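Local coordinates for DNA binding protein (Mycobacterium tuberculosis, PDB 4NB5), which binds directly to promoter regions as a homodimeric MarR-type repressor, controlling expression of MmpS-MmpL transport systems and of its own gene, at the interface of chains A and B. Coordinates in Å, arbitrary orientation; residue numbers count along the deposited sequence, not the author numbering. Chains: chain A/B, DNA binding protein.

Contact 1: the interface of chains A and B. Residues chain A 138, 141-142, 145; chain B 98, 101, 157.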
loop_
_atom_site.group_PDB
_atom_site.type_symbol
_atom_site.label_atom_id
_atom_site.label_comp_id
_atom_site.label_asym_id
_atom_site.label_seq_id
_atom_site.Cartn_x
_atom_site.Cartn_y
_atom_site.Cartn_z
ATOM N N GLU A 138 -16.070 -12.155 4.979
ATOM C CA GLU A 138 -15.410 -11.250 4.018
ATOM C C GLU A 138 -14.197 -11.919 3.418
ATOM O O GLU A 138 -13.970 -11.846 2.207
ATOM C CB GLU A 138 -14.909 -9.970 4.718
ATOM C CG GLU A 138 -14.314 -8.836 3.812
ATOM C CD GLU A 138 -12.921 -9.092 3.151
ATOM O OE1 GLU A 138 -11.946 -9.613 3.770
ATOM O OE2 GLU A 138 -12.797 -8.692 1.971
ATOM N N ASP A 141 -15.255 -14.792 1.081
ATOM C CA ASP A 141 -15.892 -14.262 -0.122
ATOM C C ASP A 141 -14.841 -13.693 -1.088
ATOM O O ASP A 141 -14.880 -13.938 -2.287
ATOM C CB ASP A 141 -16.911 -13.186 0.252
ATOM C CG ASP A 141 -18.123 -13.751 0.966
ATOM O OD1 ASP A 141 -18.279 -14.990 0.982
ATOM O OD2 ASP A 141 -18.928 -12.957 1.497
ATOM N N LEU A 142 -13.888 -12.949 -0.547
ATOM C CA LEU A 142 -12.871 -12.310 -1.376
ATOM C C LEU A 142 -11.957 -13.343 -2.010
ATOM O O LEU A 142 -11.668 -13.277 -3.204
ATOM C CB LEU A 142 -12.073 -11.315 -0.542
ATOM C CG LEU A 142 -11.000 -10.475 -1.245
ATOM C CD1 LEU A 142 -9.740 -11.268 -1.511
ATOM C CD2 LEU A 142 -11.547 -9.890 -2.539
ATOM N N TYR A 145 -13.679 -15.085 -4.831
ATOM C CA TYR A 145 -13.831 -14.178 -5.958
ATOM C C TYR A 145 -12.513 -14.065 -6.711
ATOM O O TYR A 145 -12.471 -14.197 -7.936
ATOM C CB TYR A 145 -14.267 -12.817 -5.448
ATOM C CG TYR A 145 -14.463 -11.771 -6.524
ATOM C CD1 TYR A 145 -15.636 -11.719 -7.262
ATOM C CD2 TYR A 145 -13.487 -10.824 -6.771
ATOM C CE1 TYR A 145 -15.821 -10.759 -8.234
ATOM C CE2 TYR A 145 -13.670 -9.854 -7.734
ATOM C CZ TYR A 145 -14.834 -9.832 -8.465
ATOM O OH TYR A 145 -15.013 -8.869 -9.431
ATOM N N ASN B 98 -12.758 -5.125 5.277
ATOM C CA ASN B 98 -12.487 -5.696 3.966
ATOM C C ASN B 98 -11.000 -6.069 3.847
ATOM O O ASN B 98 -10.355 -5.780 2.834
ATOM C CB ASN B 98 -12.876 -4.667 2.899
ATOM C CG ASN B 98 -13.405 -5.299 1.625
ATOM O OD1 ASN B 98 -13.917 -6.418 1.633
ATOM N ND2 ASN B 98 -13.292 -4.570 0.518
ATOM N N ALA B 101 -9.411 -7.844 0.740
ATOM C CA ALA B 101 -9.441 -6.968 -0.424
ATOM C C ALA B 101 -8.309 -5.959 -0.300
ATOM O O ALA B 101 -7.609 -5.670 -1.270
ATOM C CB ALA B 101 -10.752 -6.261 -0.541
ATOM N N TYR B 157 -15.592 -5.704 -7.395
ATOM C CA TYR B 157 -15.937 -6.376 -6.148
ATOM C C TYR B 157 -16.595 -5.402 -5.163
ATOM O O TYR B 157 -17.553 -5.751 -4.478
ATOM C CB TYR B 157 -14.689 -7.006 -5.523
ATOM C CG TYR B 157 -14.996 -7.904 -4.354
ATOM C CD1 TYR B 157 -15.620 -9.123 -4.552
ATOM C CD2 TYR B 157 -14.667 -7.532 -3.059
ATOM C CE1 TYR B 157 -15.906 -9.954 -3.499
ATOM C CE2 TYR B 157 -14.959 -8.363 -1.986
ATOM C CZ TYR B 157 -15.575 -9.573 -2.223
ATOM O OH TYR B 157 -15.876 -10.414 -1.185
#
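The phenol ring of B:Tyr157 slots between A:Leu142 and A:Tyr145, side chains about one turn apart on helix 134-158 of chain A. A:Leu142 CD2 lies over one ring face, displaced toward the rim and 3.8 Å from CE2 of B:Tyr157. Along its CD1-CE1 edge, B:Tyr157 abuts the face of A:Tyr145: CD1 of B:Tyr157 stands over the centre of the A:Tyr145 ring and is 3.5 Å from CG of that ring. The two tyrosines pass in opposite directions, each with CG anti to its own backbone N (chi1 180° for A:Tyr145). A:Leu142 also reaches B:Ala101, its CG 3.9 Å from the alanine CA. Toward the rim, the hydroxyl OH of B:Tyr157 comes within 3.3 Å of the methylene CB of A:Asp141 and lies as near the backbone N of A:Leu142, without a clear hydrogen bond. A:Glu138, bent at chi2 (-71°), brings its carboxylate against B:Asn98 at a right angle. Its OE2 is modelled 2.6 Å from OD1 of the poorly ordered B:Asn98, a doubtful pairing of two acceptors that a reversed amide might relieve. Together these contacts hold B:Tyr157 and the start of helix 99-124 of chain B against helix 134-158 of chain A, securing the homodimer.

Contact 2: the interface of chains A and B. Residues chain A 149-150, 153-154, 156; chain B 145-146, 149, 153.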
loop_
_atom_site.group_PDB
_atom_site.type_symbol
_atom_site.label_atom_id
_atom_site.label_comp_id
_atom_site.label_asym_id
_atom_site.label_seq_id
_atom_site.Cartn_x
_atom_site.Cartn_y
_atom_site.Cartn_z
ATOM N N VAL A 149 -11.375 -15.108 -10.528
ATOM C CA VAL A 149 -10.870 -14.056 -11.415
ATOM C C VAL A 149 -9.506 -14.405 -11.985
ATOM O O VAL A 149 -9.277 -14.291 -13.193
ATOM C CB VAL A 149 -10.771 -12.714 -10.674
ATOM C CG1 VAL A 149 -9.831 -11.741 -11.401
ATOM C CG2 VAL A 149 -12.150 -12.115 -10.516
ATOM N N VAL A 150 -8.595 -14.823 -11.118
ATOM C CA VAL A 150 -7.239 -15.110 -11.562
ATOM C C VAL A 150 -7.202 -16.346 -12.466
ATOM O O VAL A 150 -6.503 -16.350 -13.468
ATOM C CB VAL A 150 -6.269 -15.260 -10.385
ATOM C CG1 VAL A 150 -4.879 -15.580 -10.892
ATOM C CG2 VAL A 150 -6.253 -13.978 -9.567
ATOM N N ALA A 153 -8.425 -15.294 -15.797
ATOM C CA ALA A 153 -7.455 -14.412 -16.430
ATOM C C ALA A 153 -6.274 -15.200 -16.997
ATOM O O ALA A 153 -5.803 -14.910 -18.098
ATOM C CB ALA A 153 -6.969 -13.360 -15.438
ATOM N N LEU A 154 -5.796 -16.188 -16.245
ATOM C CA LEU A 154 -4.653 -16.980 -16.693
ATOM C C LEU A 154 -4.996 -17.799 -17.926
ATOM O O LEU A 154 -4.157 -17.988 -18.808
ATOM C CB LEU A 154 -4.156 -17.903 -15.586
ATOM C CG LEU A 154 -3.454 -17.204 -14.425
ATOM C CD1 LEU A 154 -3.104 -18.233 -13.376
ATOM C CD2 LEU A 154 -2.198 -16.473 -14.902
ATOM N N ARG A 156 -7.258 -17.025 -20.232
ATOM C CA ARG A 156 -7.333 -16.087 -21.343
ATOM C C ARG A 156 -5.940 -15.681 -21.806
ATOM O O ARG A 156 -5.689 -15.561 -23.003
ATOM C CB ARG A 156 -8.154 -14.852 -20.945
ATOM C CG ARG A 156 -9.659 -15.031 -21.119
ATOM C CD ARG A 156 -10.462 -14.213 -20.113
ATOM N NE ARG A 156 -10.339 -12.770 -20.317
ATOM C CZ ARG A 156 -11.276 -11.992 -20.859
ATOM N NH1 ARG A 156 -12.435 -12.497 -21.272
ATOM N NH2 ARG A 156 -11.056 -10.692 -20.989
ATOM N N TYR B 145 -0.348 -7.418 -17.148
ATOM C CA TYR B 145 -1.680 -7.930 -17.437
ATOM C C TYR B 145 -2.439 -8.222 -16.134
ATOM O O TYR B 145 -3.597 -7.821 -15.979
ATOM C CB TYR B 145 -1.570 -9.176 -18.318
ATOM C CG TYR B 145 -2.831 -9.985 -18.501
ATOM C CD1 TYR B 145 -3.840 -9.571 -19.356
ATOM C CD2 TYR B 145 -3.000 -11.184 -17.827
ATOM C CE1 TYR B 145 -4.986 -10.331 -19.528
ATOM C CE2 TYR B 145 -4.139 -11.943 -17.989
ATOM C CZ TYR B 145 -5.126 -11.517 -18.842
ATOM O OH TYR B 145 -6.258 -12.287 -18.998
ATOM N N MET B 146 -1.782 -8.887 -15.185
ATOM C CA MET B 146 -2.452 -9.265 -13.938
ATOM C C MET B 146 -2.772 -8.056 -13.065
ATOM O O MET B 146 -3.797 -8.025 -12.388
ATOM C CB MET B 146 -1.599 -10.270 -13.158
ATOM C CG MET B 146 -1.481 -11.635 -13.827
ATOM S SD MET B 146 -3.055 -12.480 -14.137
ATOM C CE MET B 146 -3.910 -12.057 -12.660
ATOM N N VAL B 149 -5.948 -6.802 -14.511
ATOM C CA VAL B 149 -7.010 -7.751 -14.210
ATOM C C VAL B 149 -7.500 -7.591 -12.769
ATOM O O VAL B 149 -8.704 -7.438 -12.526
ATOM C CB VAL B 149 -6.544 -9.201 -14.427
ATOM C CG1 VAL B 149 -7.526 -10.178 -13.794
ATOM C CG2 VAL B 149 -6.408 -9.487 -15.905
ATOM N N ALA B 153 -10.920 -6.101 -11.167
ATOM C CA ALA B 153 -11.730 -7.033 -10.397
ATOM C C ALA B 153 -12.071 -6.484 -9.013
ATOM O O ALA B 153 -13.187 -6.664 -8.527
ATOM C CB ALA B 153 -11.020 -8.369 -10.275
#
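The C-terminal helices of the two subunits, 134-158 of chain A and 134-159 of chain B, run antiparallel here and meet through small side chains near the molecular two-fold. A:Val149 and B:Val149 slide past each other head to tail, touching through their CG1 methyls at 3.7 Å. Each CG1 is anti to its backbone N (chi1 161° in A:Val149) and also reaches the alanine one turn further along the opposite helix. A:Ala153 CB is 3.6 Å from B:Val149 CG1, while B:Ala153 CB is 3.7 Å from A:Val149 CG1. Such short side chains let the helices approach closely. To one side, the B:Met146 side chain crosses both A:Val150 and A:Leu154 at about a right angle; bends at chi2 and chi3 turn its methyl CE toward A:Val150, 4.1 Å from CG1, and its sulfur meets A:Leu154 CD2 at a similarly loose distance. CG2 of B:Val149 also borders A:Ala153 CB and, within its own chain, covers part of one face of the B:Tyr145 ring, which may steady that ring for its polar contact. The phenol hydroxyl of B:Tyr145 donates a hydrogen bond to the backbone carbonyl of A:Ala153, OH to O 2.8 Å, approaching at 116° to the C=O bond and tilted 20° from the carbonyl plane.

Contact 3: the interface of chains A and B. Residues chain A 114, 117-118, 136, 139; chain B 19, 23, 44, 100.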
loop_
_atom_site.group_PDB
_atom_site.type_symbol
_atom_site.label_atom_id
_atom_site.label_comp_id
_atom_site.label_asym_id
_atom_site.label_seq_id
_atom_site.Cartn_x
_atom_site.Cartn_y
_atom_site.Cartn_z
ATOM N N LEU A 114 -6.227 -21.287 1.970
ATOM C CA LEU A 114 -6.544 -20.272 2.958
ATOM C C LEU A 114 -8.060 -20.144 3.140
ATOM O O LEU A 114 -8.565 -19.953 4.249
ATOM C CB LEU A 114 -5.935 -18.941 2.523
ATOM C CG LEU A 114 -5.944 -17.834 3.569
ATOM C CD1 LEU A 114 -5.258 -18.290 4.858
ATOM C CD2 LEU A 114 -5.263 -16.605 3.021
ATOM N N LEU A 117 -9.297 -22.702 5.373
ATOM C CA LEU A 117 -9.074 -22.347 6.774
ATOM C C LEU A 117 -10.147 -21.380 7.263
ATOM O O LEU A 117 -10.624 -21.491 8.397
ATOM C CB LEU A 117 -7.687 -21.746 6.984
ATOM C CG LEU A 117 -6.503 -22.686 6.811
ATOM C CD1 LEU A 117 -5.191 -21.973 7.134
ATOM C CD2 LEU A 117 -6.656 -23.908 7.689
ATOM N N ALA A 118 -10.547 -20.437 6.417
ATOM C CA ALA A 118 -11.650 -19.558 6.779
ATOM C C ALA A 118 -12.881 -20.392 7.142
ATOM O O ALA A 118 -13.622 -20.050 8.063
ATOM C CB ALA A 118 -11.980 -18.591 5.642
ATOM N N LEU A 136 -14.520 -13.269 8.888
ATOM C CA LEU A 136 -14.234 -14.522 8.202
ATOM C C LEU A 136 -15.059 -14.670 6.922
ATOM O O LEU A 136 -14.581 -15.224 5.936
ATOM C CB LEU A 136 -14.476 -15.716 9.134
ATOM C CG LEU A 136 -13.381 -15.975 10.165
ATOM C CD1 LEU A 136 -13.918 -16.890 11.264
ATOM C CD2 LEU A 136 -12.131 -16.577 9.511
ATOM N N MET A 139 -13.408 -12.559 4.276
ATOM C CA MET A 139 -12.186 -13.245 3.873
ATOM C C MET A 139 -12.511 -14.343 2.868
ATOM O O MET A 139 -11.927 -14.411 1.774
ATOM C CB MET A 139 -11.506 -13.848 5.100
ATOM C CG MET A 139 -10.381 -14.815 4.809
ATOM S SD MET A 139 -9.753 -15.499 6.356
ATOM C CE MET A 139 -8.427 -16.561 5.773
ATOM N N PHE B 19 -8.111 -23.067 14.673
ATOM C CA PHE B 19 -8.040 -22.174 13.520
ATOM C C PHE B 19 -6.773 -21.309 13.587
ATOM O O PHE B 19 -6.037 -21.171 12.602
ATOM C CB PHE B 19 -9.290 -21.292 13.465
ATOM C CG PHE B 19 -9.180 -20.156 12.496
ATOM C CD1 PHE B 19 -9.262 -20.382 11.131
ATOM C CD2 PHE B 19 -8.981 -18.864 12.951
ATOM C CE1 PHE B 19 -9.148 -19.335 10.244
ATOM C CE2 PHE B 19 -8.862 -17.818 12.074
ATOM C CZ PHE B 19 -8.943 -18.048 10.721
ATOM N N MET B 23 -3.674 -21.266 10.961
ATOM C CA MET B 23 -3.201 -20.040 10.318
ATOM C C MET B 23 -1.696 -19.850 10.508
ATOM O O MET B 23 -0.988 -19.437 9.589
ATOM C CB MET B 23 -3.965 -18.836 10.865
ATOM C CG MET B 23 -5.414 -18.772 10.380
ATOM S SD MET B 23 -5.575 -18.364 8.613
ATOM C CE MET B 23 -5.138 -16.631 8.648
ATOM N N LEU B 44 -8.891 -12.249 13.231
ATOM C CA LEU B 44 -10.048 -12.647 12.441
ATOM C C LEU B 44 -11.211 -13.171 13.289
ATOM O O LEU B 44 -12.349 -13.166 12.839
ATOM C CB LEU B 44 -9.639 -13.729 11.439
ATOM C CG LEU B 44 -9.053 -13.158 10.155
ATOM C CD1 LEU B 44 -8.147 -14.171 9.495
ATOM C CD2 LEU B 44 -10.135 -12.750 9.196
ATOM N N PHE B 100 -8.987 -8.658 3.316
ATOM C CA PHE B 100 -8.342 -9.423 2.261
ATOM C C PHE B 100 -8.414 -8.700 0.909
ATOM O O PHE B 100 -7.541 -8.873 0.057
ATOM C CB PHE B 100 -8.863 -10.862 2.244
ATOM C CG PHE B 100 -8.254 -11.693 3.329
ATOM C CD1 PHE B 100 -8.688 -11.547 4.636
ATOM C CD2 PHE B 100 -7.202 -12.551 3.073
ATOM C CE1 PHE B 100 -8.104 -12.273 5.660
ATOM C CE2 PHE B 100 -6.616 -13.280 4.093
ATOM C CZ PHE B 100 -7.074 -13.137 5.389
HETATM O O HOH W 1 -14.920 -13.332 11.817
#
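A:Met139 lies across one face of the B:Phe100 ring in a CH-pi contact, with CG 3.7 Å from the ring centroid and displaced toward the rim. Its chain is extended beyond CG (chi2 -177°), which carries the sulfur and terminal methyl out past the CE1-CZ edge; CE ends 3.7 Å from CZ of B:Phe100. Apolar packing continues around this pair. A:Leu114 divides its methyls between two partners: CD2 meets B:Phe100 CE2 at 3.7 Å, and CD1 meets the sulfur of B:Met23 at 3.8 Å. The B:Met23 chain is folded at chi2 and chi3, and its sulfur also touches CD1 of A:Leu117. CD1 of B:Leu44 lies 3.8 Å from SD of A:Met139. A:Leu136 passes alongside B:Phe19 in the opposite sense, placing CD2 3.7 Å from the ring tip CZ. No direct hydrogen bond spans this patch. The edge of B:Phe19 merely abuts the backbone carbonyl of A:Leu117, with CE1 3.2 Å from O, while its own-chain neighbour B:Met23 covers part of one ring face. A water supplies the polar link, bridging A:Leu136 N and B:Leu44 O, with B:Leu44 O 2.8 Å from the water oxygen. In the fold, helices 99-124 and 134-158 of chain A thus lie against B:Phe100 near the start of its long helix and the N-terminal helices of chain B that carry B:Phe19, B:Met23 and B:Leu44.

Helix 134-158 of chain A runs through all three sites. The C-alpha centres of contacts 1 and 3 are about 12 Å apart, those of contacts 1 and 2 about 16 Å, and those of contacts 2 and 3 about 23 Å. Contacts 1 and 3 share the start of the long chain B helix, through B:Ala101 and B:Phe100. A:Tyr145 offers its ring face in contact 1, and its symmetry mate B:Tyr145 offers its hydroxyl in contact 2. With their two-fold twins, the contacts form a continuous helical dimer interface, which likely fixes the relative placement of the two DNA-binding motifs.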